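Local coordinates for protein small COPII coat GTPase SAR1 (Encephalitozoon cuniculi, PDB 6VS4) that is a small GTPase of the ADP-ribosylation factor family and binds guanosine-5'-diphosphate in a P-loop-type fold, at residues Lys26-Phe31 with Val56-Ser61; Ile42-Ile47 with Gly81-Gln86; Tyr105-Ile110 with Lys137-Val142; Ile110-Asp115 with Glu127-Val132; Val114-Val119 with Val143-Ile148. One frame throughout, in Å; residues are numbered along the deposited sequence.

Contact 1: residues Lys26-Phe31 with Val56-Ser61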
# COMPACT_ATOMS: atom_id res chain seq x y z
N LYS A 26 2.14 12.88 4.61
CA LYS A 26 1.11 13.32 5.56
C LYS A 26 1.60 13.21 6.99
O LYS A 26 1.35 14.11 7.81
CB LYS A 26 -0.16 12.49 5.36
CG LYS A 26 -1.32 12.92 6.25
CD LYS A 26 -1.87 14.27 5.83
CE LYS A 26 -3.14 14.64 6.58
NZ LYS A 26 -2.87 15.15 7.95
N VAL A 27 2.34 12.15 7.31
CA VAL A 27 2.88 11.98 8.66
C VAL A 27 3.81 13.13 9.01
O VAL A 27 3.78 13.66 10.13
CB VAL A 27 3.59 10.62 8.78
CG1 VAL A 27 4.34 10.54 10.10
CG2 VAL A 27 2.58 9.50 8.69
N PHE A 28 4.64 13.56 8.06
CA PHE A 28 5.51 14.70 8.30
C PHE A 28 4.70 15.96 8.57
O PHE A 28 4.95 16.67 9.55
CB PHE A 28 6.45 14.89 7.11
CG PHE A 28 7.33 16.11 7.22
CD1 PHE A 28 8.43 16.13 8.06
CD2 PHE A 28 7.08 17.23 6.44
CE1 PHE A 28 9.24 17.24 8.14
CE2 PHE A 28 7.90 18.35 6.51
CZ PHE A 28 8.98 18.36 7.37
N GLN A 29 3.68 16.21 7.75
CA GLN A 29 2.84 17.39 7.94
C GLN A 29 2.16 17.36 9.30
O GLN A 29 2.05 18.40 9.97
CB GLN A 29 1.81 17.48 6.82
CG GLN A 29 2.39 17.91 5.48
CD GLN A 29 1.54 17.47 4.31
OE1 GLN A 29 0.33 17.35 4.43
NE2 GLN A 29 2.18 17.25 3.16
N ASN A 30 1.68 16.19 9.73
CA ASN A 30 1.05 16.07 11.04
C ASN A 30 2.06 16.28 12.16
O ASN A 30 1.77 16.97 13.14
CB ASN A 30 0.44 14.68 11.19
CG ASN A 30 -0.91 14.56 10.54
OD1 ASN A 30 -1.30 15.39 9.72
ND2 ASN A 30 -1.64 13.51 10.90
N PHE A 31 3.24 15.68 12.03
CA PHE A 31 4.24 15.79 13.08
C PHE A 31 4.65 17.24 13.30
O PHE A 31 4.74 17.71 14.44
CB PHE A 31 5.46 14.94 12.72
CG PHE A 31 6.71 15.32 13.46
CD1 PHE A 31 6.99 14.75 14.69
CD2 PHE A 31 7.60 16.24 12.93
CE1 PHE A 31 8.14 15.10 15.38
CE2 PHE A 31 8.75 16.59 13.61
CZ PHE A 31 9.02 16.02 14.84
N VAL A 56 8.13 25.59 2.94
CA VAL A 56 6.82 25.90 3.50
C VAL A 56 5.73 25.14 2.77
O VAL A 56 4.77 24.65 3.39
CB VAL A 56 6.59 27.43 3.49
CG1 VAL A 56 5.19 27.76 3.96
CG2 VAL A 56 7.61 28.11 4.40
N ASN A 57 5.87 24.97 1.45
CA ASN A 57 4.95 24.12 0.71
C ASN A 57 5.03 22.68 1.19
O ASN A 57 4.04 21.94 1.13
CB ASN A 57 5.24 24.21 -0.79
CG ASN A 57 4.81 25.53 -1.38
OD1 ASN A 57 4.06 26.29 -0.75
ND2 ASN A 57 5.27 25.82 -2.59
N LYS A 58 6.20 22.25 1.67
CA LYS A 58 6.34 20.90 2.19
C LYS A 58 5.59 20.72 3.50
O LYS A 58 5.06 19.64 3.77
CB LYS A 58 7.83 20.58 2.36
CG LYS A 58 8.16 19.11 2.49
CD LYS A 58 9.66 18.87 2.51
CE LYS A 58 9.99 17.47 1.98
NZ LYS A 58 9.75 17.39 0.50
N LEU A 59 5.50 21.77 4.32
CA LEU A 59 4.88 21.68 5.63
C LEU A 59 3.37 21.79 5.58
O LEU A 59 2.68 21.24 6.45
CB LEU A 59 5.43 22.77 6.55
CG LEU A 59 6.94 22.78 6.76
CD1 LEU A 59 7.37 24.06 7.44
CD2 LEU A 59 7.37 21.58 7.57
N LYS A 60 2.83 22.49 4.59
CA LYS A 60 1.41 22.83 4.59
C LYS A 60 0.56 21.67 4.10
O LYS A 60 1.01 20.80 3.34
CB LYS A 60 1.18 24.07 3.73
CG LYS A 60 1.15 23.80 2.23
CD LYS A 60 1.05 25.09 1.44
CE LYS A 60 0.52 24.83 0.04
NZ LYS A 60 -0.97 24.94 -0.00
N SER A 61 -0.69 21.64 4.55
CA SER A 61 -1.71 20.74 4.03
C SER A 61 -2.50 21.51 2.98
O SER A 61 -3.18 22.49 3.31
CB SER A 61 -2.63 20.22 5.13
OG SER A 61 -2.01 19.22 5.92
O HOH W 1 5.14 17.15 2.29
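Lys58 meets Phe28 and Gln29 in two ways, by its side chain and by its carbonyl. Its aliphatic chain crosses the Phe28 side chain at about a right angle, CG standing 4.1 Å from ring atom CE2. Its carbonyl takes part through a water molecule, which donates to Lys58 O at 2.9 Å and accepts from Gln29 NE2 at 3.1 Å. The CB of the next residue, Leu59, points away from the facing helix, yet the branch ending in CD2 returns to approach the Phe28 ring obliquely, 3.4 Å from CE2. Leu59 O rests against Gln29 CG, 3.5 Å off. This joins the end of helix 52-59, which begins with the last residues of a probable P-loop, to helix 9-33, a long helix consistent with the N-terminal helical extension of Arf and Sar1 proteins. Helix 204-223 packs on the same Phe28 through Leu205 and Ala206, while Asn30 ND2 turns to Met5 O and Asp7 O of a second subunit. Lys60 is where the chain leaves helical geometry, and its carbonyl O lies 3.5 Å from Gln29 CD. The Gln29 chain runs extended beyond CG (chi2 157°), which carries CD past this series of carbonyls. Ser61 OG then donates a weak hydrogen bond to Gln29 OE1 at 3.3 Å.

Contact 2: residues Ile42-Ile47 with Gly81-Gln86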
# COMPACT_ATOMS: atom_id res chain seq x y z
N ILE A 42 7.10 32.00 13.19
CA ILE A 42 8.38 31.49 12.71
C ILE A 42 8.73 32.23 11.42
O ILE A 42 7.93 32.28 10.48
CB ILE A 42 8.32 29.97 12.48
CG1 ILE A 42 7.81 29.26 13.73
CG2 ILE A 42 9.69 29.45 12.08
CD1 ILE A 42 8.67 29.45 14.96
N LEU A 43 9.94 32.79 11.37
CA LEU A 43 10.42 33.52 10.20
C LEU A 43 11.31 32.60 9.38
O LEU A 43 12.29 32.05 9.89
CB LEU A 43 11.19 34.77 10.62
CG LEU A 43 10.42 36.09 10.67
CD1 LEU A 43 9.26 36.01 11.65
CD2 LEU A 43 11.36 37.23 11.06
N PHE A 44 10.97 32.42 8.10
CA PHE A 44 11.77 31.64 7.17
C PHE A 44 12.55 32.62 6.31
O PHE A 44 11.97 33.38 5.52
CB PHE A 44 10.88 30.73 6.32
CG PHE A 44 10.19 29.66 7.11
CD1 PHE A 44 9.08 29.96 7.89
CD2 PHE A 44 10.65 28.35 7.08
CE1 PHE A 44 8.43 28.98 8.62
CE2 PHE A 44 10.01 27.37 7.81
CZ PHE A 44 8.90 27.68 8.58
N LEU A 45 13.88 32.62 6.46
CA LEU A 45 14.71 33.69 5.95
C LEU A 45 15.86 33.12 5.13
O LEU A 45 16.23 31.95 5.25
CB LEU A 45 15.25 34.54 7.11
CG LEU A 45 14.20 35.14 8.07
CD1 LEU A 45 14.85 35.75 9.30
CD2 LEU A 45 13.31 36.16 7.38
N GLY A 46 16.44 33.98 4.29
CA GLY A 46 17.48 33.57 3.37
C GLY A 46 17.39 34.36 2.08
O GLY A 46 16.38 35.01 1.83
N ILE A 47 18.43 34.32 1.25
CA ILE A 47 18.35 35.01 -0.04
C ILE A 47 17.47 34.17 -0.95
O ILE A 47 17.16 33.01 -0.64
CB ILE A 47 19.75 35.27 -0.64
CG1 ILE A 47 20.39 33.96 -1.12
CG2 ILE A 47 20.65 36.01 0.35
CD1 ILE A 47 21.78 34.12 -1.65
N GLY A 81 -1.68 25.54 11.11
CA GLY A 81 -1.98 25.26 12.50
C GLY A 81 -1.49 26.40 13.38
O GLY A 81 -1.79 27.57 13.14
N ASN A 82 -0.69 26.06 14.39
CA ASN A 82 -0.12 27.09 15.25
C ASN A 82 1.14 27.73 14.67
O ASN A 82 1.66 28.70 15.25
CB ASN A 82 0.19 26.49 16.62
CG ASN A 82 -1.04 26.40 17.50
OD1 ASN A 82 -1.99 27.16 17.33
ND2 ASN A 82 -1.03 25.47 18.44
N LEU A 83 1.65 27.23 13.55
CA LEU A 83 2.83 27.80 12.91
C LEU A 83 2.40 28.99 12.07
O LEU A 83 1.73 28.83 11.05
CB LEU A 83 3.52 26.73 12.07
CG LEU A 83 5.03 26.78 11.85
CD1 LEU A 83 5.49 25.53 11.13
CD2 LEU A 83 5.41 28.01 11.06
N LYS A 84 2.75 30.20 12.50
CA LYS A 84 2.52 31.39 11.69
C LYS A 84 3.81 31.62 10.91
O LYS A 84 4.77 32.21 11.42
CB LYS A 84 2.10 32.58 12.55
CG LYS A 84 0.79 32.31 13.32
CD LYS A 84 0.30 33.52 14.14
CE LYS A 84 1.13 33.77 15.39
NZ LYS A 84 0.76 35.04 16.09
N ALA A 85 3.83 31.15 9.67
CA ALA A 85 5.05 31.11 8.88
C ALA A 85 5.13 32.39 8.05
O ALA A 85 4.28 32.63 7.19
CB ALA A 85 5.09 29.88 7.98
N GLN A 86 6.13 33.21 8.34
CA GLN A 86 6.41 34.43 7.60
C GLN A 86 7.69 34.19 6.80
O GLN A 86 8.75 33.97 7.37
CB GLN A 86 6.57 35.61 8.55
CG GLN A 86 6.80 36.96 7.88
CD GLN A 86 5.51 37.60 7.40
OE1 GLN A 86 4.57 37.80 8.18
NE2 GLN A 86 5.45 37.92 6.11
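The parallel pairing of strand 40-47 with strand 83-90 belongs to the central sheet of the nucleotide-binding fold, and Ile42 starts the ladder by reaching both Lys84 and Gln86. Its N-H goes to Lys84 O over 2.9 Å, with the donor tilted out of the carbonyl plane; its carbonyl O accepts from Gln86 N in a straighter bond (N-H...O 172°). Gln86 O passes the pattern on to Phe44 N at 2.8 Å. As is usual in parallel sheets, CA-H groups add to these bonds: Leu43 CA lies 3.3 Å from Gln86 O. The two short segments are twisted 30° against each other, and the contacts gather at the end where Ile42 pairs with Ala85 and Leu43 with Gln86. At the far end of segment 42-47 the chain passes into Gly46, the first glycine of a probable P-loop, and Ile47 touches the bound guanosine-5'-diphosphate. Side chains sort by face. Beside Ile42 and Ala85, Leu83 CD2 sits 3.8 Å from Ile42 CB, the two side chains crossing at about a right angle. Phe44 has CG anti to its carbonyl carbon (chi1 -66°), and its ring offers its edge, near the ring plane, to Leu83 CD2. Ala85 CB meets the same ring obliquely, 3.5 Å from CE1. On the other face Leu43 and Gln86 lie side by side, pointing the same way, with Leu43 CD1 4.1 Å from Gln86 CB.

Contact 3: residues Tyr105-Ile110 with Lys137-Val142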
# COMPACT_ATOMS: atom_id res chain seq x y z
N TYR A 105 9.26 41.77 15.64
CA TYR A 105 8.53 41.99 16.89
C TYR A 105 7.76 40.73 17.25
O TYR A 105 7.02 40.19 16.42
CB TYR A 105 7.58 43.18 16.76
N ASP A 106 7.94 40.26 18.49
CA ASP A 106 7.30 39.03 18.97
C ASP A 106 7.58 37.84 18.05
O ASP A 106 6.77 36.93 17.91
CB ASP A 106 5.79 39.23 19.16
CG ASP A 106 5.20 38.28 20.18
OD1 ASP A 106 5.96 37.51 20.81
OD2 ASP A 106 3.97 38.29 20.36
N CYS A 107 8.75 37.86 17.41
CA CYS A 107 9.23 36.73 16.65
C CYS A 107 9.66 35.61 17.60
O CYS A 107 10.42 35.85 18.54
CB CYS A 107 10.40 37.18 15.78
SG CYS A 107 11.48 35.90 15.15
N HIS A 108 9.16 34.39 17.35
CA HIS A 108 9.46 33.28 18.25
C HIS A 108 10.66 32.44 17.81
O HIS A 108 11.36 31.89 18.66
CB HIS A 108 8.25 32.35 18.39
CG HIS A 108 7.15 32.92 19.23
ND1 HIS A 108 6.14 33.71 18.72
CD2 HIS A 108 6.91 32.82 20.56
CE1 HIS A 108 5.33 34.06 19.70
NE2 HIS A 108 5.77 33.54 20.82
N GLY A 109 10.88 32.31 16.51
CA GLY A 109 11.98 31.50 16.02
C GLY A 109 12.26 31.81 14.57
O GLY A 109 11.41 32.35 13.85
N ILE A 110 13.45 31.44 14.13
CA ILE A 110 13.91 31.72 12.78
C ILE A 110 14.40 30.43 12.14
O ILE A 110 15.11 29.64 12.77
CB ILE A 110 15.01 32.80 12.77
CG1 ILE A 110 14.39 34.15 13.15
CG2 ILE A 110 15.70 32.86 11.42
CD1 ILE A 110 15.38 35.18 13.61
N LYS A 137 17.85 39.40 18.47
CA LYS A 137 18.96 39.07 19.36
C LYS A 137 18.59 38.09 20.47
O LYS A 137 19.41 37.83 21.35
CB LYS A 137 19.54 40.35 19.96
CG LYS A 137 20.33 41.16 18.93
CD LYS A 137 20.71 42.55 19.42
CE LYS A 137 21.42 43.31 18.31
NZ LYS A 137 22.10 44.54 18.80
N ARG A 138 17.39 37.52 20.43
CA ARG A 138 16.93 36.62 21.49
C ARG A 138 16.42 35.29 20.95
O ARG A 138 16.64 34.25 21.59
CB ARG A 138 15.83 37.31 22.32
N ALA A 139 15.75 35.28 19.80
CA ALA A 139 15.07 34.09 19.33
C ALA A 139 16.05 33.03 18.81
O ALA A 139 17.08 33.36 18.21
CB ALA A 139 14.08 34.45 18.23
N PRO A 140 15.74 31.75 18.99
CA PRO A 140 16.59 30.70 18.45
C PRO A 140 16.62 30.72 16.92
O PRO A 140 15.64 31.05 16.26
CB PRO A 140 15.95 29.41 18.97
CG PRO A 140 14.52 29.79 19.26
CD PRO A 140 14.58 31.21 19.73
N VAL A 141 17.78 30.38 16.37
CA VAL A 141 17.99 30.36 14.93
C VAL A 141 18.42 28.95 14.54
O VAL A 141 19.46 28.47 15.00
CB VAL A 141 19.04 31.38 14.47
CG1 VAL A 141 19.26 31.28 12.97
CG2 VAL A 141 18.64 32.80 14.86
N VAL A 142 17.63 28.30 13.71
CA VAL A 142 18.03 27.03 13.11
C VAL A 142 18.44 27.31 11.67
O VAL A 142 17.75 28.04 10.94
CB VAL A 142 16.91 25.97 13.21
CG1 VAL A 142 15.69 26.34 12.38
CG2 VAL A 142 17.44 24.62 12.80
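Ile110 O receives the N-H of Val142 at 3.0 Å, a nearly straight bond (N-H...O 170°) whose donor is tilted 22° from the carbonyl plane. The same oxygen is brushed by a methyl group: Val142 CG1 sits between its own backbone N and carbonyl carbon (chi1 67°), and from there comes within 3.4 Å of Ile110 O. One step back, Ile110 N donates to Pro140 O over 3.1 Å, so the two polar atoms of Ile110 flank Val141, its bridge partner. These two bonds open the parallel ladder between strands 109-115 and 141-146, which helix 122-135 connects in a classic beta-alpha-beta unit. Strand 40-47 continues the sheet beyond Ile110, and strand 186-190 beyond Val141. The side chains of Ile110 and Val141 lie side by side and point the same way, Ile110 CB being 4.2 Å from Val141 CG2. Ahead of the ladder the chains touch without pairing. Ala139 CB points at the other segment and lodges against two successive carbonyls, 3.8 Å from His108 O and 3.9 Å from Cys107 O, with Cys107 SG a little farther off. Pro140, which has no N-H to give, instead sets its ring carbon CD 3.5 Å from His108 O; the ring also packs on Met215, Ile216 and Asn219 of helix 204-223.

Contact 4: residues Ile110-Asp115 with Glu127-Val132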
# COMPACT_ATOMS: atom_id res chain seq x y z
N ILE A 110 13.45 31.44 14.13
CA ILE A 110 13.91 31.72 12.78
C ILE A 110 14.40 30.43 12.14
O ILE A 110 15.11 29.64 12.77
CB ILE A 110 15.01 32.80 12.77
CG1 ILE A 110 14.39 34.15 13.15
CG2 ILE A 110 15.70 32.86 11.42
CD1 ILE A 110 15.38 35.18 13.61
N VAL A 111 14.00 30.21 10.90
CA VAL A 111 14.57 29.19 10.04
C VAL A 111 15.33 29.91 8.93
O VAL A 111 14.73 30.56 8.07
CB VAL A 111 13.48 28.26 9.48
CG1 VAL A 111 14.08 27.20 8.57
CG2 VAL A 111 12.75 27.61 10.63
N PHE A 112 16.65 29.81 8.96
CA PHE A 112 17.51 30.45 7.98
C PHE A 112 18.05 29.39 7.03
O PHE A 112 18.66 28.41 7.47
CB PHE A 112 18.67 31.19 8.66
CG PHE A 112 19.44 32.09 7.74
CD1 PHE A 112 20.49 31.59 6.98
CD2 PHE A 112 19.11 33.43 7.62
CE1 PHE A 112 21.20 32.42 6.12
CE2 PHE A 112 19.82 34.26 6.76
CZ PHE A 112 20.87 33.76 6.02
N ILE A 113 17.80 29.57 5.73
CA ILE A 113 18.09 28.56 4.72
C ILE A 113 19.18 29.07 3.79
O ILE A 113 19.12 30.20 3.30
CB ILE A 113 16.82 28.20 3.92
CG1 ILE A 113 15.72 27.76 4.89
CG2 ILE A 113 17.12 27.11 2.93
CD1 ILE A 113 14.45 27.25 4.21
N VAL A 114 20.17 28.21 3.51
CA VAL A 114 21.30 28.53 2.64
C VAL A 114 21.38 27.49 1.53
O VAL A 114 21.29 26.28 1.79
CB VAL A 114 22.62 28.58 3.43
CG1 VAL A 114 23.81 28.83 2.49
CG2 VAL A 114 22.56 29.63 4.52
N ASP A 115 21.59 27.96 0.30
CA ASP A 115 21.90 27.08 -0.83
C ASP A 115 23.41 26.84 -0.84
O ASP A 115 24.19 27.72 -1.23
CB ASP A 115 21.42 27.72 -2.14
CG ASP A 115 21.68 26.84 -3.37
OD1 ASP A 115 22.42 25.84 -3.28
OD2 ASP A 115 21.14 27.18 -4.45
N GLU A 127 25.94 38.55 4.53
CA GLU A 127 25.28 39.82 4.81
C GLU A 127 23.83 39.60 5.23
O GLU A 127 23.36 40.21 6.20
CB GLU A 127 25.36 40.75 3.60
CG GLU A 127 26.51 41.76 3.68
CD GLU A 127 27.32 41.83 2.39
OE1 GLU A 127 28.56 42.00 2.48
OE2 GLU A 127 26.72 41.72 1.30
N ALA A 128 23.10 38.74 4.52
CA ALA A 128 21.75 38.40 4.95
C ALA A 128 21.75 37.84 6.37
O ALA A 128 20.93 38.23 7.20
CB ALA A 128 21.10 37.42 3.98
N TYR A 129 22.70 36.94 6.67
CA TYR A 129 22.77 36.37 8.01
C TYR A 129 23.13 37.41 9.05
O TYR A 129 22.55 37.44 10.14
CB TYR A 129 23.78 35.22 8.05
CG TYR A 129 23.81 34.49 9.38
CD1 TYR A 129 22.76 33.66 9.76
CD2 TYR A 129 24.88 34.64 10.24
CE1 TYR A 129 22.79 33.00 10.98
CE2 TYR A 129 24.92 33.97 11.45
CZ TYR A 129 23.87 33.16 11.82
OH TYR A 129 23.92 32.51 13.03
N GLU A 130 24.10 38.28 8.74
CA GLU A 130 24.45 39.36 9.65
C GLU A 130 23.26 40.28 9.89
O GLU A 130 23.04 40.74 11.02
CB GLU A 130 25.65 40.15 9.10
N THR A 131 22.48 40.55 8.84
CA THR A 131 21.28 41.37 9.00
C THR A 131 20.33 40.75 10.03
O THR A 131 19.82 41.45 10.91
CB THR A 131 20.57 41.53 7.66
OG1 THR A 131 21.44 42.15 6.71
CG2 THR A 131 19.33 42.38 7.82
N VAL A 132 20.11 39.43 9.94
CA VAL A 132 19.18 38.76 10.84
C VAL A 132 19.65 38.87 12.28
O VAL A 132 18.87 39.22 13.18
CB VAL A 132 19.00 37.28 10.42
CG1 VAL A 132 18.16 36.54 11.45
CG2 VAL A 132 18.38 37.19 9.04
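Phe112 and Tyr129 form the centre of a strand-on-helix packing within the beta-alpha-beta unit, where helix 122-135 lies against strand 109-115 on its way to strand 141-146. The two short segments run almost antiparallel, at 171°, with their axes 10.4 Å apart, and the strand reaches the helix through its side chains. The aromatic contact is T-shaped. Tyr129 turns its edge to the face of Phe112, the ring planes standing at 78° and the centroids 5.3 Å apart, and Tyr129 CD1 lies over the centre of the Phe112 ring, 4.0 Å above its plane. Phe112 has CG anti to the backbone N (chi1 -169°), while CB points toward the helix; the far end of the ring reaches the helix backbone itself, CZ being 3.7 Å from Tyr129 N.

Further apolar contacts flank the Phe112 ring. Ala128 CB approaches Phe112 CZ, and Val132 divides its two methyls between two strand residues: CG2 lies 4.0 Å from Phe112 CE2, meeting the ring obliquely, whereas CG1 lies 3.8 Å from Ile110 CD1. The Ile110 and Val132 side chains slide past each other in opposite directions. Val132 also touches Leu45 of the neighbouring strand 40-47, and Tyr129 packs on Ile174.

The polar bonds within segment 127-132 stay inside the helix. Glu127 O accepts both Thr131 N and Thr131 OG1, each at 2.8 Å, and the two donors reach it from opposite faces of the carbonyl plane.

Contact 5: residues Val114-Val119 with Val143-Ile148. With GDP (guanosine-5'-diphosphate), chain D.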
# COMPACT_ATOMS: atom_id res chain seq x y z
N VAL A 114 20.17 28.21 3.51
CA VAL A 114 21.30 28.53 2.64
C VAL A 114 21.38 27.49 1.53
O VAL A 114 21.29 26.28 1.79
CB VAL A 114 22.62 28.58 3.43
CG1 VAL A 114 23.81 28.83 2.49
CG2 VAL A 114 22.56 29.63 4.52
N ASP A 115 21.59 27.96 0.30
CA ASP A 115 21.90 27.08 -0.83
C ASP A 115 23.41 26.84 -0.84
O ASP A 115 24.19 27.72 -1.23
CB ASP A 115 21.42 27.72 -2.14
CG ASP A 115 21.68 26.84 -3.37
OD1 ASP A 115 22.42 25.84 -3.28
OD2 ASP A 115 21.14 27.18 -4.45
N VAL A 116 23.83 25.63 -0.45
CA VAL A 116 25.25 25.33 -0.35
C VAL A 116 25.90 25.23 -1.72
O VAL A 116 27.13 25.29 -1.83
CB VAL A 116 25.48 24.03 0.44
CG1 VAL A 116 24.79 24.10 1.79
CG2 VAL A 116 24.98 22.82 -0.36
N HIS A 117 25.11 25.11 -2.79
CA HIS A 117 25.68 24.98 -4.12
C HIS A 117 26.04 26.35 -4.71
O HIS A 117 27.03 26.48 -5.43
CB HIS A 117 24.71 24.23 -5.03
CG HIS A 117 25.33 23.79 -6.32
ND1 HIS A 117 26.53 23.13 -6.38
CD2 HIS A 117 24.90 23.91 -7.60
CE1 HIS A 117 26.83 22.86 -7.63
NE2 HIS A 117 25.85 23.32 -8.40
N ASP A 118 25.22 27.37 -4.43
CA ASP A 118 25.43 28.72 -4.97
C ASP A 118 26.56 29.42 -4.22
O ASP A 118 26.35 30.35 -3.43
CB ASP A 118 24.13 29.51 -4.90
CG ASP A 118 24.03 30.56 -5.99
OD1 ASP A 118 22.92 30.75 -6.53
OD2 ASP A 118 25.06 31.17 -6.34
N VAL A 119 27.79 28.97 -4.48
CA VAL A 119 28.93 29.48 -3.72
C VAL A 119 29.22 30.94 -4.04
O VAL A 119 29.66 31.69 -3.17
CB VAL A 119 30.17 28.60 -3.97
CG1 VAL A 119 29.90 27.17 -3.50
CG2 VAL A 119 30.57 28.63 -5.43
N VAL A 143 19.60 26.79 11.28
CA VAL A 143 20.16 27.01 9.95
C VAL A 143 20.06 25.72 9.16
O VAL A 143 20.55 24.66 9.59
CB VAL A 143 21.61 27.51 10.03
CG1 VAL A 143 22.19 27.62 8.63
CG2 VAL A 143 21.65 28.84 10.72
N LEU A 144 19.43 25.80 7.99
CA LEU A 144 19.34 24.67 7.07
C LEU A 144 20.33 24.90 5.94
O LEU A 144 20.14 25.79 5.10
CB LEU A 144 17.92 24.51 6.54
CG LEU A 144 16.83 24.30 7.61
CD1 LEU A 144 15.45 24.09 6.99
CD2 LEU A 144 17.20 23.15 8.51
N MET A 145 21.41 24.14 5.93
CA MET A 145 22.28 24.09 4.76
C MET A 145 21.60 23.16 3.75
O MET A 145 21.58 21.94 3.92
CB MET A 145 23.68 23.60 5.14
CG MET A 145 24.42 24.54 6.10
SD MET A 145 25.03 26.06 5.33
CE MET A 145 25.85 26.85 6.71
N ASN A 146 20.99 23.76 2.74
CA ASN A 146 20.09 23.05 1.83
C ASN A 146 20.80 22.73 0.52
O ASN A 146 21.85 23.29 0.20
CB ASN A 146 18.83 23.88 1.56
CG ASN A 146 17.74 23.10 0.86
OD1 ASN A 146 17.59 21.90 1.08
ND2 ASN A 146 16.99 23.77 -0.01
N LYS A 147 20.19 21.81 -0.25
CA LYS A 147 20.66 21.39 -1.57
C LYS A 147 21.98 20.63 -1.51
O LYS A 147 22.78 20.68 -2.45
CB LYS A 147 20.78 22.58 -2.53
CG LYS A 147 19.52 23.44 -2.60
CD LYS A 147 19.46 24.18 -3.91
CE LYS A 147 18.35 25.19 -3.94
NZ LYS A 147 18.46 26.03 -5.15
N ILE A 148 22.22 19.88 -0.42
CA ILE A 148 23.46 19.13 -0.32
C ILE A 148 23.55 18.05 -1.38
O ILE A 148 24.65 17.56 -1.67
CB ILE A 148 23.62 18.52 1.08
CG1 ILE A 148 22.56 17.44 1.33
CG2 ILE A 148 23.60 19.62 2.16
CD1 ILE A 148 22.65 16.80 2.69
PB GDP D . 12.97 30.73 -2.51
O1B GDP D . 13.37 31.94 -3.37
O2B GDP D . 11.52 30.76 -2.11
O3B GDP D . 13.94 30.66 -1.32
O3A GDP D . 13.27 29.42 -3.36
PA GDP D . 12.39 28.19 -3.84
O1A GDP D . 11.48 28.70 -4.95
O2A GDP D . 11.72 27.53 -2.70
O5' GDP D . 13.43 27.21 -4.53
C5' GDP D . 14.19 27.53 -5.72
C4' GDP D . 14.53 26.26 -6.45
O4' GDP D . 15.39 25.44 -5.62
C3' GDP D . 13.34 25.38 -6.85
O3' GDP D . 13.42 24.97 -8.21
C2' GDP D . 13.44 24.19 -5.89
O2' GDP D . 12.94 23.00 -6.49
C1' GDP D . 14.95 24.10 -5.70
N9 GDP D . 15.38 23.40 -4.48
C8 GDP D . 14.97 23.62 -3.19
N7 GDP D . 15.52 22.80 -2.33
C5 GDP D . 16.35 21.99 -3.10
C6 GDP D . 17.19 20.88 -2.75
O6 GDP D . 17.40 20.43 -1.63
N1 GDP D . 17.81 20.33 -3.85
C2 GDP D . 17.68 20.78 -5.14
N2 GDP D . 18.37 20.13 -6.08
N3 GDP D . 16.92 21.82 -5.48
C4 GDP D . 16.27 22.36 -4.43
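Lys147 threads between Asp115 and guanosine-5'-diphosphate, in the Asn-Lys-x-Asp motif by which small GTPases contact the guanine; here it comprises Asn146, Lys147, Ile148 and Asp149. From CB, 3.7 Å from Asp115 OD1, the chain passes to CG, which lies against the base 3.5 Å from both GDP C5 and GDP C6. CG stands anti to the carbonyl carbon (chi1 -51°), and the rest of the chain is extended, running between carboxylate and nucleotide. CD is 3.5 Å from Asp115 OD1, and CE nears the sugar oxygen GDP O4'. At the tip, NZ makes a salt bridge with Asp115 OD2 at 3.0 Å, coming from above the carboxylate plane (61° out of it), and donates to GDP O4' at 3.2 Å; Asn49 O is a further acceptor.

Asn146 lies on the same face of the sheet as Asp115. Its ND2 is close to GDP N7, and its amide is fixed in the pocket by Ala50 O on ND2 and by Ile193 N on OD1. The backbones beneath form a parallel ladder: Asn146 N donates to Val114 O at 2.7 Å, and Asn146 O accepts from Val116 N. Val114 and Met145 share the other face, where Val116 CG1 also packs on Met145 CB. The oxygen of Asp115 not used by NZ closes an Asx turn, with His117 N donating to OD1 at 2.8 Å, on its anti side but 35° out of the carboxylate plane.

How the contacts relate
Contacts 2 to 5 are buried, and contact 1 is partly buried, toward the side where helix 9-33 meets other subunits. Contacts 2, 3 and 5 are parallel strand pairings in one sheet; contacts 3 and 5 are successive parts of the same pair, strands 109-115 and 141-146, and contact 4 sets the connecting helix on the first. Chemistry follows position: contact 4 joins by apolar and aromatic packing, contacts 2 and 3 by backbone bonds with apolar side chains on the sheet faces, and contact 5, at the nucleotide end, adds charge and ligand. Contact 1 mixes apolar ring packing with carbonyls, a water and a weak hydroxyl bond, and touches contact 2 where Val56 and Leu59 pack on Phe44.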